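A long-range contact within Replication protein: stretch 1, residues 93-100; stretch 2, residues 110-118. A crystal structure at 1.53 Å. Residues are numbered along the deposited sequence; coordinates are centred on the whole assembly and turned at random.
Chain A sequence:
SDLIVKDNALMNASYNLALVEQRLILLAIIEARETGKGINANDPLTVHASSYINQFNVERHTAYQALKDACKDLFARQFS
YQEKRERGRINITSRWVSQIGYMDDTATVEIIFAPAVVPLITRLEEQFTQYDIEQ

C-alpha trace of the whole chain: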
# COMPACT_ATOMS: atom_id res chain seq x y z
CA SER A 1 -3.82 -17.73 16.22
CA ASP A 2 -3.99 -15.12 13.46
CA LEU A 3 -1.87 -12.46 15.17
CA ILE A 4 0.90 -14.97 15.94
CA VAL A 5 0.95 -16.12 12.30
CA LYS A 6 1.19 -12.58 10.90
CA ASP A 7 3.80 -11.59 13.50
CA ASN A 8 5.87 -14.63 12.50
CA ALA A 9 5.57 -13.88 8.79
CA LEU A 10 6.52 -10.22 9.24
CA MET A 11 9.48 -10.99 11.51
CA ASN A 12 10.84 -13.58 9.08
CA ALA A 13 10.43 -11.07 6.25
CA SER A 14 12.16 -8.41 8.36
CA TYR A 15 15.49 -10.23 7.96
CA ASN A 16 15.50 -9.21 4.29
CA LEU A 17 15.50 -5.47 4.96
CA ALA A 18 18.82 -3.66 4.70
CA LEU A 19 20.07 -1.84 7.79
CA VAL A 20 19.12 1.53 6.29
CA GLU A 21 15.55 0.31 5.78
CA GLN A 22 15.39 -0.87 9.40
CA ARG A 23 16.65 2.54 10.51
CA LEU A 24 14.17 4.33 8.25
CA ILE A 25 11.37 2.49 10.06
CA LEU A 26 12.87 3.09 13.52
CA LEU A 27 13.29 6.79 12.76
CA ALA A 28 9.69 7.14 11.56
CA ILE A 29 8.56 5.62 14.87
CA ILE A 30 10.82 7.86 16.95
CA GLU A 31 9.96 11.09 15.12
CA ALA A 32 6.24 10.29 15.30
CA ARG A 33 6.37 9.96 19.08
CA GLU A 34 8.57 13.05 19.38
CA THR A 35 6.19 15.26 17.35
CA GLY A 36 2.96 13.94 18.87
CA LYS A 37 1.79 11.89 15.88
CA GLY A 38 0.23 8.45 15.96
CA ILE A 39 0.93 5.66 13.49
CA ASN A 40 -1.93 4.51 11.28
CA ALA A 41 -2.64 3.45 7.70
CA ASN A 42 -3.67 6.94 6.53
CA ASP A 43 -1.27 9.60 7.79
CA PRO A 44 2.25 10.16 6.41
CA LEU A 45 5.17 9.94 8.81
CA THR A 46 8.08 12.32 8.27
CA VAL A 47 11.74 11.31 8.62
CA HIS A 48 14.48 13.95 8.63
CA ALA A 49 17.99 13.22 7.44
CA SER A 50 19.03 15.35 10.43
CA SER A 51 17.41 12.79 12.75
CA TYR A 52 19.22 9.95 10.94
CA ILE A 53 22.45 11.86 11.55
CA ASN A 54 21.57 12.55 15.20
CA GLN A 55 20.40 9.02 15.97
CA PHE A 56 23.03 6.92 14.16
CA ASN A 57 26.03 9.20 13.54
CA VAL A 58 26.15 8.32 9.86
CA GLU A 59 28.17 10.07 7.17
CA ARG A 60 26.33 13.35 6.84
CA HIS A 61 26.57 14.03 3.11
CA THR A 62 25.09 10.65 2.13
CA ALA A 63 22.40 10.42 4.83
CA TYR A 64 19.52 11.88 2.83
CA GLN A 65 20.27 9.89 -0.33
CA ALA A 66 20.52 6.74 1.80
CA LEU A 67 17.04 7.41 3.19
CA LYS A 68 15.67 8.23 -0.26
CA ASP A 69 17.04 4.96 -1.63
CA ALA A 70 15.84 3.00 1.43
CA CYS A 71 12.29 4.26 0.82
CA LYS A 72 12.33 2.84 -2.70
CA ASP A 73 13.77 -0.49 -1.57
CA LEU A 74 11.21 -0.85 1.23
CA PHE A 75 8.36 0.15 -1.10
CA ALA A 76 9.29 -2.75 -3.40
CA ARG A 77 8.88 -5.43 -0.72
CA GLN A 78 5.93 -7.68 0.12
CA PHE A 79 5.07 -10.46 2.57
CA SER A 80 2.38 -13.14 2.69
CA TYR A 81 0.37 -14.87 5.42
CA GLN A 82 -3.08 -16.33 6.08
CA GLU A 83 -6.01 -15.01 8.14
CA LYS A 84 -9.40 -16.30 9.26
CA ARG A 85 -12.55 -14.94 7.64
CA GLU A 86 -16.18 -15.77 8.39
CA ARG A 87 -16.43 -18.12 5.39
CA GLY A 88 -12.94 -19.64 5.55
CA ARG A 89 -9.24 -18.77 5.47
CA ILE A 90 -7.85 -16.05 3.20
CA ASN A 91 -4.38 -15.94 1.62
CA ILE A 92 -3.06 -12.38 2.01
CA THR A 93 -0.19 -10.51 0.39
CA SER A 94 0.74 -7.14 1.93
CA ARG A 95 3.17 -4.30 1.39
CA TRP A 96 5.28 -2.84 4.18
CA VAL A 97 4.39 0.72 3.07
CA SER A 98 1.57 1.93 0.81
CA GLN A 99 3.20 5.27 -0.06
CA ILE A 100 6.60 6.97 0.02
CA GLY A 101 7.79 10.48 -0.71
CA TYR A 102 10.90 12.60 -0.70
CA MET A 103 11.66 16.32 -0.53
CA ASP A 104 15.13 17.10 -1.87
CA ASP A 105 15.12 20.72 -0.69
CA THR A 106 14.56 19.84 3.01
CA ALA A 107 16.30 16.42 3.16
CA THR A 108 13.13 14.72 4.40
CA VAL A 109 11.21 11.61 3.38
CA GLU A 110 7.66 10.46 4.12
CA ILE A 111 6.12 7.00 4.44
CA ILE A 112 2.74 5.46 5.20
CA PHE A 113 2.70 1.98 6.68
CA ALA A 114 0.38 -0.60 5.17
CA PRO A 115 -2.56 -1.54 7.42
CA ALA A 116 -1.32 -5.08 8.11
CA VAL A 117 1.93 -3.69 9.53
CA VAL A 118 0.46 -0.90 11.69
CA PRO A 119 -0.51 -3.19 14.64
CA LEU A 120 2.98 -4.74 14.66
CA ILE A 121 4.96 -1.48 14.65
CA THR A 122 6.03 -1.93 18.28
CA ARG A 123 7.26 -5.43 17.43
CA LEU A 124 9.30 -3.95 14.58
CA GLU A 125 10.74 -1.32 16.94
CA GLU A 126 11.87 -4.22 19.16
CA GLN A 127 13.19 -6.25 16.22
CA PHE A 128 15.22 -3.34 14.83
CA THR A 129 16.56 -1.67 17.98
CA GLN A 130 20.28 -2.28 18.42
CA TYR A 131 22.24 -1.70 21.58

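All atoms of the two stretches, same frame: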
# COMPACT_ATOMS: atom_id res chain seq x y z
N THR A 93 -1.49 -11.11 0.68
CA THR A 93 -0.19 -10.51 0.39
C THR A 93 -0.26 -9.02 0.71
O THR A 93 -1.20 -8.33 0.28
CB THR A 93 0.22 -10.72 -1.06
OG1 THR A 93 0.20 -12.13 -1.35
CG2 THR A 93 1.61 -10.18 -1.31
N SER A 94 0.73 -8.51 1.45
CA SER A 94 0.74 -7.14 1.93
C SER A 94 2.05 -6.46 1.58
O SER A 94 3.09 -7.12 1.47
CB SER A 94 0.53 -7.06 3.46
OG SER A 94 0.57 -5.72 3.94
N ARG A 95 1.99 -5.15 1.41
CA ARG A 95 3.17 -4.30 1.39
C ARG A 95 3.61 -3.99 2.82
O ARG A 95 2.87 -4.19 3.79
CB ARG A 95 2.89 -3.00 0.65
CG ARG A 95 2.57 -3.16 -0.84
CD ARG A 95 3.72 -3.81 -1.57
NE ARG A 95 3.46 -3.91 -3.00
CZ ARG A 95 4.30 -4.44 -3.87
NH1 ARG A 95 5.48 -4.91 -3.48
NH2 ARG A 95 3.97 -4.49 -5.16
N TRP A 96 4.84 -3.48 2.94
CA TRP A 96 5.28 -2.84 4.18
C TRP A 96 4.74 -1.41 4.26
O TRP A 96 4.25 -0.98 5.31
CB TRP A 96 6.81 -2.81 4.26
CG TRP A 96 7.44 -4.12 4.55
CD1 TRP A 96 7.58 -5.17 3.69
CD2 TRP A 96 8.06 -4.52 5.78
NE1 TRP A 96 8.24 -6.21 4.31
CE2 TRP A 96 8.54 -5.83 5.60
CE3 TRP A 96 8.25 -3.90 7.02
CZ2 TRP A 96 9.20 -6.54 6.61
CZ3 TRP A 96 8.90 -4.60 8.01
CH2 TRP A 96 9.37 -5.90 7.80
N VAL A 97 4.82 -0.67 3.16
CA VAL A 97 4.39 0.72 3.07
C VAL A 97 3.52 0.87 1.82
O VAL A 97 3.78 0.24 0.79
CB VAL A 97 5.59 1.69 3.03
CG1 VAL A 97 6.32 1.72 4.37
CG2 VAL A 97 6.57 1.28 1.92
N SER A 98 2.46 1.67 1.93
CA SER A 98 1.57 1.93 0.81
C SER A 98 2.01 3.13 -0.02
O SER A 98 1.55 3.28 -1.16
CB SER A 98 0.15 2.18 1.32
OG SER A 98 0.14 3.25 2.26
N GLN A 99 2.88 3.98 0.53
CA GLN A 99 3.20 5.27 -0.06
C GLN A 99 4.54 5.73 0.48
O GLN A 99 4.81 5.55 1.67
CB GLN A 99 2.12 6.31 0.28
CG GLN A 99 2.26 7.68 -0.38
CD GLN A 99 1.21 8.67 0.09
OE1 GLN A 99 1.52 9.76 0.58
NE2 GLN A 99 -0.05 8.29 -0.05
N ILE A 100 5.34 6.34 -0.38
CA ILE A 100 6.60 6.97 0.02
C ILE A 100 6.69 8.33 -0.65
O ILE A 100 6.00 8.62 -1.63
CB ILE A 100 7.82 6.11 -0.36
CG1 ILE A 100 7.85 5.85 -1.88
CG2 ILE A 100 7.80 4.80 0.42
CD1 ILE A 100 9.09 5.15 -2.37
N GLU A 110 8.97 10.72 3.54
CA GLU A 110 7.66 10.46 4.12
C GLU A 110 7.25 9.04 3.77
O GLU A 110 7.46 8.60 2.64
CB GLU A 110 6.59 11.41 3.56
CG GLU A 110 6.53 12.78 4.17
CD GLU A 110 5.29 13.52 3.71
OE1 GLU A 110 4.45 12.90 3.01
OE2 GLU A 110 5.16 14.71 4.03
N ILE A 111 6.62 8.34 4.71
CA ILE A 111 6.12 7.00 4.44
C ILE A 111 4.76 6.83 5.10
O ILE A 111 4.45 7.50 6.09
CB ILE A 111 7.07 5.88 4.91
CG1 ILE A 111 7.22 5.86 6.44
CG2 ILE A 111 8.44 6.02 4.26
CD1 ILE A 111 8.00 4.66 6.94
N ILE A 112 3.94 5.95 4.54
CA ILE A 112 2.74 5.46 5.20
C ILE A 112 2.84 3.95 5.31
O ILE A 112 3.02 3.27 4.30
CB ILE A 112 1.45 5.85 4.46
CG1 ILE A 112 1.39 7.35 4.18
CG2 ILE A 112 0.25 5.44 5.32
CD1 ILE A 112 0.11 7.80 3.48
N PHE A 113 2.69 3.42 6.51
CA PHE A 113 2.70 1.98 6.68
C PHE A 113 1.41 1.36 6.17
O PHE A 113 0.32 1.93 6.31
CB PHE A 113 2.90 1.62 8.16
CG PHE A 113 4.29 1.85 8.64
CD1 PHE A 113 5.32 1.01 8.24
CD2 PHE A 113 4.59 2.91 9.48
CE1 PHE A 113 6.62 1.22 8.67
CE2 PHE A 113 5.88 3.12 9.92
CZ PHE A 113 6.90 2.28 9.52
N ALA A 114 1.53 0.16 5.60
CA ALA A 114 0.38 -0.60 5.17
C ALA A 114 -0.43 -1.06 6.39
O ALA A 114 0.12 -1.25 7.47
CB ALA A 114 0.81 -1.81 4.36
N PRO A 115 -1.74 -1.26 6.22
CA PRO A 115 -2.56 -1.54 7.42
C PRO A 115 -2.21 -2.84 8.13
O PRO A 115 -2.39 -2.93 9.35
CB PRO A 115 -4.00 -1.56 6.87
CG PRO A 115 -3.87 -1.70 5.38
CD PRO A 115 -2.55 -1.09 5.00
N ALA A 116 -1.69 -3.85 7.43
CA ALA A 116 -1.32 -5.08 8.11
C ALA A 116 -0.14 -4.89 9.05
O ALA A 116 -0.00 -5.62 10.05
CB ALA A 116 -0.98 -6.17 7.09
N VAL A 117 0.72 -3.92 8.75
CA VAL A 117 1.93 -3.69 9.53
C VAL A 117 1.67 -2.80 10.74
O VAL A 117 2.31 -2.97 11.79
CB VAL A 117 3.00 -3.08 8.60
CG1 VAL A 117 4.23 -2.67 9.39
CG2 VAL A 117 3.36 -4.09 7.50
N VAL A 118 0.71 -1.87 10.62
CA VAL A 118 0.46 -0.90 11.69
C VAL A 118 0.37 -1.55 13.07
O VAL A 118 0.99 -1.04 14.01
CB VAL A 118 -0.77 -0.06 11.35
CG1 VAL A 118 -1.20 0.76 12.54
CG2 VAL A 118 -0.51 0.86 10.16
O HOH W 1 -1.73 -4.22 4.51
O HOH W 2 -1.55 2.43 4.24
O HOH W 3 4.37 10.28 1.03

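The two stretches run antiparallel and bury 589 Å² between them, counting both sides; three backbone hydrogen bonds carry the pairing, and side chains and waters fill in around them.

At Glu110 the backbone makes the contact: its O lies 3.2 Å from Ile100 CA, with an angle of 138° at the hydrogen, a CA-H...O approach typical of a non-hydrogen-bonded antiparallel position. The carboxylate stays outside the direct contact and is reached through water 3, which donates to Glu110 OE1 at 3.3 Å and to Gln99 OE1 at 2.9 Å. A polar residue suits this partly exposed position.

Ile111 pairs with Ile100, and both side chains occupy the same face of the sheet, where Ile111 CG2 meets Ile100 CG2 at 4.1 Å. On the same residue, Ile111 CD1 comes within 4.3 Å of Val97 CG1, so branched aliphatic chains pack without polar groups to satisfy. The backbone adds a CA-H...O contact from Ile111 CA to Gln99 O, 3.4 Å.

Ile112 has the largest area covered by the opposing stretch, 84 Å². Its N donates to Gln99 O (3.0 Å, 161°), and its O accepts from Ser98 N (2.9 Å, 145°) while also lying 3.1 Å from Val97 CA. These bonds fall around the corner that stretch 1 turns at Ser98. The side chain lies on the face shared with Gln99, whose extended chain (chi1 and chi2 both t) brings NE2 to 3.6 Å from Ile112 CD1; the amide nitrogen rests against this methyl while OE1 accepts from water 3, and the aliphatic CB lies further back, 4.1 Å from Ile112 CG1.

Phe113 stands opposite Val97, CA to CA 4.2 Å, but their side chains diverge. Phe113 CD1 nevertheless touches Val97 CG1 at 4.1 Å, and Trp96 O sits at the ring edge, near its plane. Water 2 connects the backbone to the turn, lying 2.8 Å from Phe113 O and 2.7 Å from Ser98 OG.

Ala114 N donates to Trp96 O at 3.0 Å and 176°, the straightest of the three bonds. Its small side chain fits closely against the backbone, with CB 3.2 Å from Arg95 O.

Past Pro115, which makes no contact, Ala116 points toward stretch 1 and places CB 3.5 Å from Ser94 OG. That hydroxyl donates to Arg95 O (2.8 Å) and accepts from water 1 (2.8 Å), which in turn accepts from Ala116 N (2.9 Å). Val117, also directed toward stretch 1, sets CG2 3.7 Å from Arg95 O; Val118 lies beyond contact.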